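Local coordinates for protein ATP-dependent DNA helicase (Mycobacterium smegmatis, PDB 5V9X) that probably uses the energy of ATP hydrolysis to move 3'-to-5' along single-stranded DNA and unwind RNA:DNA duplexes, at residues A675-R689 and L853-A867. Residues are numbered along the deposited sequence; the frame is centred on the assembly and turned at random.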
loop_
_atom_site.group_PDB
_atom_site.type_symbol
_atom_site.label_atom_id
_atom_site.label_comp_id
_atom_site.label_asym_id
_atom_site.label_seq_id
_atom_site.Cartn_x
_atom_site.Cartn_y
_atom_site.Cartn_z
ATOM N N ALA A 675 5.703 -35.325 -6.565
ATOM C CA ALA A 675 4.422 -35.547 -5.908
ATOM C C ALA A 675 3.238 -35.438 -6.865
ATOM O O ALA A 675 2.303 -36.243 -6.777
ATOM C CB ALA A 675 4.253 -34.564 -4.747
ATOM N N THR A 676 3.249 -34.463 -7.779
ATOM C CA THR A 676 2.142 -34.266 -8.710
ATOM C C THR A 676 2.565 -34.444 -10.167
ATOM O O THR A 676 1.814 -34.070 -11.072
ATOM C CB THR A 676 1.505 -32.888 -8.529
ATOM O OG1 THR A 676 2.494 -31.864 -8.695
ATOM C CG2 THR A 676 0.877 -32.763 -7.147
ATOM N N GLY A 677 3.748 -35.003 -10.422
ATOM C CA GLY A 677 4.186 -35.214 -11.784
ATOM C C GLY A 677 4.689 -33.947 -12.443
ATOM O O GLY A 677 5.804 -33.916 -12.979
ATOM N N VAL A 678 3.877 -32.891 -12.399
ATOM C CA VAL A 678 4.224 -31.584 -12.940
ATOM C C VAL A 678 4.004 -30.545 -11.851
ATOM O O VAL A 678 3.328 -30.791 -10.850
ATOM C CB VAL A 678 3.397 -31.231 -14.196
ATOM C CG1 VAL A 678 3.609 -32.275 -15.286
ATOM C CG2 VAL A 678 1.919 -31.112 -13.842
ATOM N N VAL A 679 4.579 -29.366 -12.061
ATOM C CA VAL A 679 4.442 -28.284 -11.090
ATOM C C VAL A 679 3.488 -27.226 -11.634
ATOM O O VAL A 679 3.443 -26.987 -12.851
ATOM C CB VAL A 679 5.809 -27.678 -10.723
ATOM C CG1 VAL A 679 6.802 -28.780 -10.374
ATOM C CG2 VAL A 679 6.342 -26.791 -11.842
ATOM N N PRO A 680 2.696 -26.592 -10.774
ATOM C CA PRO A 680 1.791 -25.536 -11.239
ATOM C C PRO A 680 2.567 -24.377 -11.845
ATOM O O PRO A 680 3.693 -24.078 -11.444
ATOM C CB PRO A 680 1.057 -25.110 -9.962
ATOM C CG PRO A 680 1.234 -26.255 -9.021
ATOM C CD PRO A 680 2.544 -26.871 -9.338
ATOM N N SER A 681 1.949 -23.723 -12.823
ATOM C CA SER A 681 2.605 -22.644 -13.546
ATOM C C SER A 681 1.542 -21.765 -14.188
ATOM O O SER A 681 0.339 -21.974 -14.008
ATOM C CB SER A 681 3.574 -23.194 -14.596
ATOM O OG SER A 681 2.866 -23.769 -15.681
ATOM N N ASP A 682 2.004 -20.773 -14.953
ATOM C CA ASP A 682 1.102 -19.887 -15.675
ATOM C C ASP A 682 0.341 -20.608 -16.780
ATOM O O ASP A 682 -0.673 -20.087 -17.258
ATOM C CB ASP A 682 1.886 -18.717 -16.270
ATOM C CG ASP A 682 3.021 -19.175 -17.167
ATOM O OD1 ASP A 682 3.540 -20.289 -16.949
ATOM O OD2 ASP A 682 3.395 -18.422 -18.091
ATOM N N THR A 683 0.805 -21.788 -17.197
ATOM C CA THR A 683 0.160 -22.532 -18.267
ATOM C C THR A 683 -0.508 -23.819 -17.806
ATOM O O THR A 683 -1.330 -24.363 -18.549
ATOM C CB THR A 683 1.176 -22.875 -19.368
ATOM O OG1 THR A 683 2.149 -23.794 -18.858
ATOM C CG2 THR A 683 1.878 -21.619 -19.853
ATOM N N THR A 684 -0.178 -24.323 -16.617
ATOM C CA THR A 684 -0.728 -25.585 -16.131
ATOM C C THR A 684 -1.170 -25.420 -14.684
ATOM O O THR A 684 -0.344 -25.135 -13.811
ATOM C CB THR A 684 0.294 -26.727 -16.237
ATOM O OG1 THR A 684 1.274 -26.592 -15.200
ATOM C CG2 THR A 684 1.002 -26.711 -17.583
ATOM N N PHE A 685 -2.466 -25.595 -14.435
ATOM C CA PHE A 685 -2.981 -25.725 -13.081
ATOM C C PHE A 685 -2.978 -27.196 -12.686
ATOM O O PHE A 685 -3.102 -28.084 -13.534
ATOM C CB PHE A 685 -4.406 -25.172 -12.963
ATOM C CG PHE A 685 -4.520 -23.687 -13.188
ATOM C CD1 PHE A 685 -3.395 -22.881 -13.260
ATOM C CD2 PHE A 685 -5.769 -23.095 -13.314
ATOM C CE1 PHE A 685 -3.516 -21.519 -13.466
ATOM C CE2 PHE A 685 -5.895 -21.735 -13.516
ATOM C CZ PHE A 685 -4.769 -20.945 -13.592
ATOM N N VAL A 686 -2.840 -27.452 -11.389
ATOM C CA VAL A 686 -2.845 -28.811 -10.857
ATOM C C VAL A 686 -3.960 -28.923 -9.827
ATOM O O VAL A 686 -3.996 -28.155 -8.857
ATOM C CB VAL A 686 -1.494 -29.195 -10.238
ATOM C CG1 VAL A 686 -1.606 -30.540 -9.534
ATOM C CG2 VAL A 686 -0.416 -29.241 -11.308
ATOM N N VAL A 687 -4.857 -29.880 -10.034
ATOM C CA VAL A 687 -5.895 -30.209 -9.067
ATOM C C VAL A 687 -5.440 -31.455 -8.320
ATOM O O VAL A 687 -5.314 -32.536 -8.906
ATOM C CB VAL A 687 -7.255 -30.417 -9.745
ATOM C CG1 VAL A 687 -8.269 -30.927 -8.742
ATOM C CG2 VAL A 687 -7.728 -29.111 -10.368
ATOM N N GLU A 688 -5.184 -31.303 -7.024
ATOM C CA GLU A 688 -4.629 -32.362 -6.194
ATOM C C GLU A 688 -5.684 -32.831 -5.205
ATOM O O GLU A 688 -6.358 -32.010 -4.577
ATOM C CB GLU A 688 -3.382 -31.872 -5.456
ATOM C CG GLU A 688 -2.815 -32.865 -4.465
ATOM C CD GLU A 688 -1.494 -32.405 -3.888
ATOM O OE1 GLU A 688 -0.994 -31.344 -4.319
ATOM O OE2 GLU A 688 -0.957 -33.104 -3.007
ATOM N N ARG A 689 -5.820 -34.147 -5.067
ATOM C CA ARG A 689 -6.827 -34.733 -4.197
ATOM C C ARG A 689 -6.189 -35.762 -3.274
ATOM O O ARG A 689 -5.307 -36.522 -3.686
ATOM C CB ARG A 689 -7.951 -35.386 -5.010
ATOM C CG ARG A 689 -9.100 -35.910 -4.167
ATOM C CD ARG A 689 -10.207 -36.523 -5.014
ATOM N NE ARG A 689 -9.704 -37.542 -5.933
ATOM C CZ ARG A 689 -9.506 -37.340 -7.232
ATOM N NH1 ARG A 689 -9.771 -36.157 -7.767
ATOM N NH2 ARG A 689 -9.045 -38.320 -7.997
ATOM N N LEU A 853 -4.585 -23.129 -21.352
ATOM C CA LEU A 853 -4.198 -23.306 -19.957
ATOM C C LEU A 853 -4.546 -24.740 -19.578
ATOM O O LEU A 853 -5.726 -25.085 -19.454
ATOM C CB LEU A 853 -4.906 -22.298 -19.050
ATOM C CG LEU A 853 -4.187 -21.840 -17.774
ATOM C CD1 LEU A 853 -4.932 -20.678 -17.141
ATOM C CD2 LEU A 853 -4.027 -22.973 -16.770
ATOM N N ARG A 854 -3.522 -25.572 -19.413
ATOM C CA ARG A 854 -3.725 -26.973 -19.086
ATOM C C ARG A 854 -4.249 -27.124 -17.659
ATOM O O ARG A 854 -4.086 -26.242 -16.810
ATOM C CB ARG A 854 -2.416 -27.751 -19.243
ATOM C CG ARG A 854 -2.582 -29.219 -19.609
ATOM C CD ARG A 854 -1.381 -30.043 -19.155
ATOM N NE ARG A 854 -0.108 -29.374 -19.407
ATOM C CZ ARG A 854 1.078 -29.879 -19.082
ATOM N NH1 ARG A 854 1.157 -31.064 -18.495
ATOM N NH2 ARG A 854 2.188 -29.202 -19.347
ATOM N N ILE A 855 -4.893 -28.260 -17.405
ATOM C CA ILE A 855 -5.326 -28.646 -16.066
ATOM C C ILE A 855 -5.036 -30.128 -15.891
ATOM O O ILE A 855 -5.271 -30.929 -16.802
ATOM C CB ILE A 855 -6.820 -28.340 -15.827
ATOM C CG1 ILE A 855 -7.050 -26.831 -15.777
ATOM C CG2 ILE A 855 -7.308 -28.984 -14.535
ATOM C CD1 ILE A 855 -8.473 -26.448 -15.497
ATOM N N VAL A 856 -4.512 -30.492 -14.724
ATOM C CA VAL A 856 -4.090 -31.858 -14.439
ATOM C C VAL A 856 -4.741 -32.310 -13.140
ATOM O O VAL A 856 -4.647 -31.617 -12.120
ATOM C CB VAL A 856 -2.556 -31.968 -14.344
ATOM C CG1 VAL A 856 -2.142 -33.384 -13.983
ATOM C CG2 VAL A 856 -1.906 -31.530 -15.651
ATOM N N GLU A 857 -5.407 -33.463 -13.180
ATOM C CA GLU A 857 -5.916 -34.105 -11.975
ATOM C C GLU A 857 -4.898 -35.124 -11.486
ATOM O O GLU A 857 -4.378 -35.920 -12.276
ATOM C CB GLU A 857 -7.253 -34.801 -12.233
ATOM C CG GLU A 857 -8.287 -33.958 -12.941
ATOM C CD GLU A 857 -9.670 -34.584 -12.897
ATOM O OE1 GLU A 857 -9.974 -35.285 -11.908
ATOM O OE2 GLU A 857 -10.451 -34.380 -13.852
ATOM N N VAL A 858 -4.618 -35.102 -10.188
ATOM C CA VAL A 858 -3.715 -36.064 -9.572
ATOM C C VAL A 858 -4.222 -36.372 -8.171
ATOM O O VAL A 858 -4.727 -35.488 -7.471
ATOM C CB VAL A 858 -2.259 -35.545 -9.545
ATOM C CG1 VAL A 858 -2.145 -34.272 -8.714
ATOM C CG2 VAL A 858 -1.309 -36.621 -9.032
ATOM N N GLU A 859 -4.122 -37.638 -7.779
ATOM C CA GLU A 859 -4.439 -38.072 -6.428
ATOM C C GLU A 859 -3.147 -38.452 -5.719
ATOM O O GLU A 859 -2.357 -39.245 -6.244
ATOM C CB GLU A 859 -5.414 -39.252 -6.434
ATOM C CG GLU A 859 -5.695 -39.813 -5.049
ATOM C CD GLU A 859 -6.837 -40.808 -5.039
ATOM O OE1 GLU A 859 -7.713 -40.718 -5.925
ATOM O OE2 GLU A 859 -6.858 -41.681 -4.146
ATOM N N THR A 860 -2.935 -37.881 -4.540
ATOM C CA THR A 860 -1.725 -38.100 -3.766
ATOM C C THR A 860 -2.054 -38.841 -2.477
ATOM O O THR A 860 -3.154 -38.717 -1.933
ATOM C CB THR A 860 -1.031 -36.772 -3.443
ATOM O OG1 THR A 860 -2.008 -35.813 -3.017
ATOM C CG2 THR A 860 -0.306 -36.238 -4.670
ATOM N N ALA A 861 -1.087 -39.629 -2.001
ATOM C CA ALA A 861 -1.256 -40.321 -0.729
ATOM C C ALA A 861 -1.056 -39.383 0.451
ATOM O O ALA A 861 -1.668 -39.577 1.507
ATOM C CB ALA A 861 -0.285 -41.499 -0.636
ATOM N N THR A 862 -0.212 -38.368 0.289
ATOM C CA THR A 862 0.076 -37.368 1.302
ATOM C C THR A 862 0.264 -36.031 0.601
ATOM O O THR A 862 0.728 -35.992 -0.546
ATOM C CB THR A 862 1.329 -37.737 2.118
ATOM O OG1 THR A 862 1.583 -36.737 3.112
ATOM C CG2 THR A 862 2.546 -37.880 1.214
ATOM N N PRO A 863 -0.119 -34.927 1.243
ATOM C CA PRO A 863 -0.045 -33.618 0.580
ATOM C C PRO A 863 1.338 -33.312 0.022
ATOM O O PRO A 863 2.358 -33.505 0.688
ATOM C CB PRO A 863 -0.428 -32.641 1.697
ATOM C CG PRO A 863 -1.322 -33.428 2.578
ATOM C CD PRO A 863 -0.810 -34.844 2.544
ATOM N N SER A 864 1.359 -32.833 -1.222
ATOM C CA SER A 864 2.558 -32.380 -1.916
ATOM C C SER A 864 3.148 -31.176 -1.187
ATOM O O SER A 864 2.470 -30.578 -0.338
ATOM C CB SER A 864 2.226 -32.026 -3.367
ATOM O OG SER A 864 1.411 -30.869 -3.438
ATOM N N PRO A 865 4.398 -30.794 -1.471
ATOM C CA PRO A 865 4.946 -29.582 -0.839
ATOM C C PRO A 865 4.080 -28.345 -1.030
ATOM O O PRO A 865 3.894 -27.575 -0.079
ATOM C CB PRO A 865 6.313 -29.430 -1.518
ATOM C CG PRO A 865 6.704 -30.815 -1.869
ATOM C CD PRO A 865 5.424 -31.523 -2.240
ATOM N N PHE A 866 3.540 -28.136 -2.234
ATOM C CA PHE A 866 2.687 -26.974 -2.467
ATOM C C PHE A 866 1.382 -27.084 -1.690
ATOM O O PHE A 866 0.903 -26.094 -1.123
ATOM C CB PHE A 866 2.401 -26.810 -3.960
ATOM C CG PHE A 866 3.550 -26.237 -4.746
ATOM C CD1 PHE A 866 4.831 -26.198 -4.218
ATOM C CD2 PHE A 866 3.341 -25.723 -6.014
ATOM C CE1 PHE A 866 5.881 -25.669 -4.943
ATOM C CE2 PHE A 866 4.387 -25.190 -6.743
ATOM C CZ PHE A 866 5.658 -25.162 -6.207
ATOM N N ALA A 867 0.787 -28.278 -1.662
ATOM C CA ALA A 867 -0.427 -28.482 -0.880
ATOM C C ALA A 867 -0.155 -28.308 0.606
ATOM O O ALA A 867 -0.970 -27.722 1.328
ATOM C CB ALA A 867 -1.005 -29.870 -1.160
#
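Leu853 lays its CD2 methyl over one face of the Phe685 ring, 3.5 Å from the ring centroid and almost on the normal, a CH-pi contact at the start of two paired strands. Its other methyl, CD1, reaches the far end of the ring at CZ. From here strands 684-689 and 854-859 run parallel in register, and their backbone hydrogen bonds continue to Thr860 N, which donates to Arg689 O. Phe685, Val687 and Arg689 share one face of the sheet with Ile855, Glu857 and Glu859; at its end Arg689 NH2 forms a salt bridge with Glu859 OE1 whose hydrogen bond is long and weak (3.4 Å), the guanidinium and carboxylate planes standing steeply to each other. On the reverse face, Thr684 CG2 lies against a face of the Arg854 guanidinium, and Thr676 CG2 packs on Val858 CG1 at 3.7 Å.

Glu688 illustrates how one carboxylate can tie a strand to the loop that follows its partner strand. With CG anti to the backbone N (chi1 174°) and the chain extended, it delivers both oxygens to residues 860-864. Glu688 OE1 takes Ser864 OG on its syn lone pair at 2.6 Å; Glu688 OE2 receives Ser864 N on its own syn side and Thr860 OG1 on the anti side, 18° out of the carboxylate plane, each at 2.9 Å. Three donors thus fix the rotation of the carboxylate and probably favour its ionised form. Ser864 OG also accepts from Ala867 N, N-capping helix 865-870.

Within the DEAD/H-associated region, strand 854-859 is an outermost strand of a mixed sheet, and strand 684-691 separates it from antiparallel strand 697-702. Helix 838-849 covers Phe685, Leu853 and Ile855, whereas on the other face helix 865-870 packs through Pro865 against helix 661-676.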